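Esterase E25 (Uncultured bacterium, PDB 4Q05) probably hydrolyses ester bonds as a dimeric alpha/beta hydrolase of the GTSAG motif subfamily of the bacterial hormone-sensitive lipase family. Local coordinates at residues A[139-144]-A[265-270]; A[239-244]-A[258-263]. All coordinates share one frame; numbering follows the deposited sequence.

Contact 1 of 2, residues A[139-144]-A[265-270]; sequences GAFVLN and AAVRLY
Phe141 turns its CG beside its own backbone N and anti to the carbonyl carbon (chi1 -55°), while Tyr270 sends its ring out from helix 262-271 anti to the backbone N (chi1 178°); together these torsions lay the rings over one another in an offset stack, with centroids 4.0 Å apart and planes inclined by 22°. The overlap is unequal: CD1 of Phe141 lies over the centre of the tyrosine ring, whereas CD2 of Tyr270 covers the phenylalanine ring nearer its rim. The closest approach, Phe141 CE1 to Tyr270 CE2, is a snug 3.3 Å. From the preceding turn of the helix, CG2 of Val267 meets Phe141 obliquely at CE2.

One residue before Phe141, Ala140 sits at the centre of an inverse gamma turn; its carbonyl O lies 3.4 Å from the CB of Ala266, and the two methyls also meet. Beyond Phe141, CG1 of Val142 meets CD2 of Leu269 at 4.0 Å, the two branched chains crossing at about a right angle. The segment follows directly on His137-Gly138-Gly139, the HGG motif that, as in relatives of this family, probably lines the oxyanion hole, so the stack packs the loop just after it. The hydroxyl of Tyr270 is hydrogen-bonded to Asn210 of helix 206-221, which follows the probable nucleophile elbow. With an alanine here, Phe141 is likely to lose the stacking partner over this face, and Asn210 OD1 the hydroxyl bonded to it.

No hydrogen bond joins the two segments: the contact is apolar and aromatic, and its one phenol is paired with Asn210.

Contact 2 of 2, residues A[239-244]-A[258-263]; sequences MSKTGD and TYDGFL
Lys241 and Tyr259 lie against each other along much of their length, the extended lysine chain running over one face of the tyrosine ring. With CG of Lys241 anti to the backbone N (chi1 -157°) and every later torsion extended, its methylenes follow the ring from the CE2 side toward Tyr259 CB. The central element is a CH-pi contact, Lys241 CG standing 3.8 Å from the ring centroid of Tyr259 and 21° off the ring normal. Lys241 CD comes closer still to the ring's rim, 3.5 Å from Tyr259 CD2.

This aromatic part is the tightly packed one. The hydroxyl of Tyr259 donates a 2.7 Å hydrogen bond to the carbonyl O of Met239, the donor tilted slightly from the carbonyl plane, which fixes the far end of the ring and satisfies a buried phenol. Tyr246 of helix 244-248 adds an edge-to-face partner. The chain of Met239, bent at its second and third torsions, brings its CE to 4.2 Å from CD1 of Leu263, a lighter apolar touch.

The partly exposed side is built differently. There the end of Lys241 passes beyond the ring, and its NZ forms a 2.8 Å salt bridge with OD1 of Asp260, approaching on the syn side and 20° out of the carboxylate plane. Here charge, rather than close apolar packing, joins the segments.

Two small turns shape the backbone around these groups: Lys241 centres an inverse gamma turn, and Thr258 OG1 accepts from Asp260 N in an ST turn. Gly261 takes the N-cap position of helix 262-271. The contact as a whole packs the approach to that helix against the loop after strand 229-235 of the alpha/beta hydrolase fold.

How the contacts relate
The centres of contact 1 and contact 2 lie about 12 Å apart on the same side of the chain's centre, and helix 262-271 serves both: its start belongs to contact 2, its later turns to contact 1. Along the chain the order is 139-144, 239-244, 258-263 and 265-270, so both partners of contact 2 fall between those of contact 1. The two contacts also touch, with Ala140 CB 3.5 Å from Leu263 CD1 and Phe141 CZ 3.6 Å from Met239 CG. One helix thus gathers the loops after strands 132-136 and 229-235, while Asp244, in a salt bridge with Arg301 of the second subunit, carries the latter loop to the dimer interface.

Contact 1 of 2, residues A[139-144]-A[265-270]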
# COMPACT_ATOMS: atom_id res chain seq x y z
N GLY A 139 -12.54 -4.93 15.57
CA GLY A 139 -12.29 -5.76 16.73
C GLY A 139 -12.13 -7.17 16.19
O GLY A 139 -12.63 -7.48 15.10
N ALA A 140 -11.46 -8.00 16.93
CA ALA A 140 -11.21 -9.33 16.50
C ALA A 140 -12.34 -10.26 16.90
O ALA A 140 -12.17 -11.09 17.75
CB ALA A 140 -9.90 -9.82 17.03
N PHE A 141 -13.47 -10.08 16.26
CA PHE A 141 -14.55 -11.03 16.24
C PHE A 141 -15.39 -11.17 17.50
O PHE A 141 -16.44 -11.73 17.46
CB PHE A 141 -14.05 -12.41 15.83
CG PHE A 141 -13.33 -12.42 14.52
CD1 PHE A 141 -14.02 -12.38 13.36
CD2 PHE A 141 -11.96 -12.40 14.47
CE1 PHE A 141 -13.37 -12.34 12.17
CE2 PHE A 141 -11.31 -12.36 13.27
CZ PHE A 141 -12.02 -12.33 12.12
N VAL A 142 -14.92 -10.63 18.60
CA VAL A 142 -15.63 -10.75 19.85
C VAL A 142 -15.70 -9.41 20.56
O VAL A 142 -16.32 -9.30 21.57
CB VAL A 142 -15.00 -11.76 20.81
CG1 VAL A 142 -14.97 -13.13 20.21
CG2 VAL A 142 -13.60 -11.35 21.15
N LEU A 143 -15.03 -8.41 20.02
CA LEU A 143 -14.90 -7.11 20.65
C LEU A 143 -15.86 -6.09 20.07
O LEU A 143 -16.43 -6.29 19.00
CB LEU A 143 -13.46 -6.60 20.52
CG LEU A 143 -12.39 -7.49 21.15
CD1 LEU A 143 -10.98 -6.95 20.92
CD2 LEU A 143 -12.66 -7.71 22.66
N ASN A 144 -16.03 -4.99 20.79
CA ASN A 144 -16.82 -3.84 20.34
C ASN A 144 -18.30 -4.10 20.13
O ASN A 144 -18.92 -3.52 19.25
CB ASN A 144 -16.20 -3.24 19.07
CG ASN A 144 -14.75 -2.81 19.28
OD1 ASN A 144 -14.40 -2.24 20.31
ND2 ASN A 144 -13.91 -3.10 18.32
N ALA A 265 -6.52 -16.86 19.55
CA ALA A 265 -7.60 -17.44 20.33
C ALA A 265 -8.94 -16.92 19.84
O ALA A 265 -9.89 -17.69 19.67
CB ALA A 265 -7.42 -17.12 21.81
N ALA A 266 -9.01 -15.61 19.59
CA ALA A 266 -10.25 -15.02 19.08
C ALA A 266 -10.59 -15.59 17.71
O ALA A 266 -11.75 -15.91 17.42
CB ALA A 266 -10.13 -13.49 19.01
N VAL A 267 -9.57 -15.71 16.86
CA VAL A 267 -9.78 -16.25 15.53
C VAL A 267 -10.35 -17.66 15.65
O VAL A 267 -11.36 -18.00 15.04
CB VAL A 267 -8.47 -16.25 14.73
CG1 VAL A 267 -8.61 -17.10 13.46
CG2 VAL A 267 -8.06 -14.82 14.40
N ARG A 268 -9.70 -18.48 16.48
CA ARG A 268 -10.15 -19.86 16.67
C ARG A 268 -11.55 -19.94 17.27
O ARG A 268 -12.34 -20.81 16.90
CB ARG A 268 -9.13 -20.68 17.49
CG ARG A 268 -7.85 -20.90 16.70
CD ARG A 268 -6.85 -21.80 17.39
NE ARG A 268 -5.70 -21.97 16.51
CZ ARG A 268 -5.67 -22.80 15.46
NH1 ARG A 268 -6.72 -23.56 15.18
NH2 ARG A 268 -4.58 -22.87 14.70
N LEU A 269 -11.88 -19.02 18.18
CA LEU A 269 -13.25 -19.00 18.70
C LEU A 269 -14.22 -18.73 17.54
O LEU A 269 -15.22 -19.43 17.38
CB LEU A 269 -13.40 -17.95 19.79
CG LEU A 269 -14.75 -17.97 20.52
CD1 LEU A 269 -15.02 -19.35 21.12
CD2 LEU A 269 -14.80 -16.89 21.59
N TYR A 270 -13.91 -17.71 16.74
CA TYR A 270 -14.70 -17.35 15.56
C TYR A 270 -14.84 -18.52 14.59
O TYR A 270 -15.93 -18.82 14.10
CB TYR A 270 -14.01 -16.18 14.84
CG TYR A 270 -14.66 -15.72 13.56
CD1 TYR A 270 -15.96 -15.25 13.54
CD2 TYR A 270 -13.93 -15.70 12.36
CE1 TYR A 270 -16.55 -14.80 12.37
CE2 TYR A 270 -14.51 -15.25 11.18
CZ TYR A 270 -15.82 -14.80 11.19
OH TYR A 270 -16.42 -14.34 10.03

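Contact 2 of 2, residues A[239-244]-A[258-263]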
# COMPACT_ATOMS: atom_id res chain seq x y z
N MET A 239 -7.23 -14.81 8.42
CA MET A 239 -6.95 -14.91 9.86
C MET A 239 -6.10 -16.12 10.24
O MET A 239 -5.89 -16.37 11.41
CB MET A 239 -8.24 -14.88 10.68
CG MET A 239 -9.10 -13.63 10.44
SD MET A 239 -8.17 -12.07 10.49
CE MET A 239 -7.39 -12.16 12.11
N SER A 240 -5.64 -16.89 9.25
CA SER A 240 -4.54 -17.80 9.51
C SER A 240 -3.34 -16.90 9.68
O SER A 240 -3.40 -15.72 9.34
CB SER A 240 -4.31 -18.77 8.34
OG SER A 240 -3.88 -18.08 7.18
N LYS A 241 -2.24 -17.43 10.21
CA LYS A 241 -1.07 -16.61 10.37
C LYS A 241 -0.29 -16.60 9.06
O LYS A 241 0.85 -17.05 8.97
CB LYS A 241 -0.20 -17.07 11.54
CG LYS A 241 0.69 -15.95 12.07
CD LYS A 241 1.52 -16.38 13.26
CE LYS A 241 2.45 -15.25 13.69
NZ LYS A 241 3.32 -15.68 14.83
N THR A 242 -0.96 -16.07 8.04
CA THR A 242 -0.36 -15.96 6.72
C THR A 242 -0.39 -14.49 6.36
O THR A 242 -1.45 -13.88 6.36
CB THR A 242 -1.17 -16.75 5.69
OG1 THR A 242 -1.36 -18.09 6.15
CG2 THR A 242 -0.45 -16.75 4.33
N GLY A 243 0.78 -13.94 6.06
CA GLY A 243 0.91 -12.54 5.73
C GLY A 243 2.17 -11.98 6.36
O GLY A 243 2.36 -12.06 7.57
N ASP A 244 3.06 -11.44 5.52
CA ASP A 244 4.30 -10.83 5.97
C ASP A 244 4.11 -9.97 7.22
O ASP A 244 4.88 -10.06 8.17
CB ASP A 244 4.89 -9.95 4.86
CG ASP A 244 5.83 -10.72 3.94
OD1 ASP A 244 6.00 -11.94 4.12
OD2 ASP A 244 6.40 -10.09 3.02
N THR A 258 0.52 -8.49 18.32
CA THR A 258 0.95 -9.79 17.83
C THR A 258 -0.26 -10.67 17.53
O THR A 258 -1.32 -10.51 18.12
CB THR A 258 1.88 -10.50 18.85
OG1 THR A 258 2.34 -11.74 18.31
CG2 THR A 258 1.14 -10.78 20.16
N TYR A 259 -0.08 -11.60 16.60
CA TYR A 259 -1.10 -12.57 16.27
C TYR A 259 -1.21 -13.59 17.40
O TYR A 259 -2.30 -14.06 17.71
CB TYR A 259 -0.70 -13.29 14.99
CG TYR A 259 -1.65 -14.37 14.55
CD1 TYR A 259 -2.70 -14.09 13.69
CD2 TYR A 259 -1.47 -15.69 14.96
CE1 TYR A 259 -3.57 -15.08 13.26
CE2 TYR A 259 -2.33 -16.69 14.54
CZ TYR A 259 -3.38 -16.38 13.69
OH TYR A 259 -4.24 -17.37 13.26
N ASP A 260 -0.07 -13.91 18.02
CA ASP A 260 -0.00 -14.99 19.00
C ASP A 260 -0.74 -14.63 20.27
O ASP A 260 -0.75 -13.47 20.67
CB ASP A 260 1.45 -15.33 19.37
CG ASP A 260 2.31 -15.63 18.15
OD1 ASP A 260 1.79 -16.17 17.14
OD2 ASP A 260 3.52 -15.32 18.21
N GLY A 261 -1.33 -15.63 20.92
CA GLY A 261 -2.07 -15.40 22.14
C GLY A 261 -3.51 -15.03 21.84
O GLY A 261 -4.26 -15.82 21.24
N PHE A 262 -3.89 -13.83 22.24
CA PHE A 262 -5.28 -13.40 22.16
C PHE A 262 -5.88 -13.47 20.76
O PHE A 262 -6.96 -14.04 20.55
CB PHE A 262 -5.47 -12.00 22.73
CG PHE A 262 -6.88 -11.53 22.66
CD1 PHE A 262 -7.81 -11.97 23.58
CD2 PHE A 262 -7.29 -10.70 21.63
CE1 PHE A 262 -9.13 -11.56 23.50
CE2 PHE A 262 -8.61 -10.29 21.55
CZ PHE A 262 -9.54 -10.72 22.50
N LEU A 263 -5.19 -12.87 19.79
CA LEU A 263 -5.78 -12.76 18.46
C LEU A 263 -6.03 -14.15 17.90
O LEU A 263 -7.12 -14.42 17.41
CB LEU A 263 -4.87 -11.96 17.52
CG LEU A 263 -5.42 -11.78 16.11
CD1 LEU A 263 -6.85 -11.23 16.16
CD2 LEU A 263 -4.50 -10.87 15.26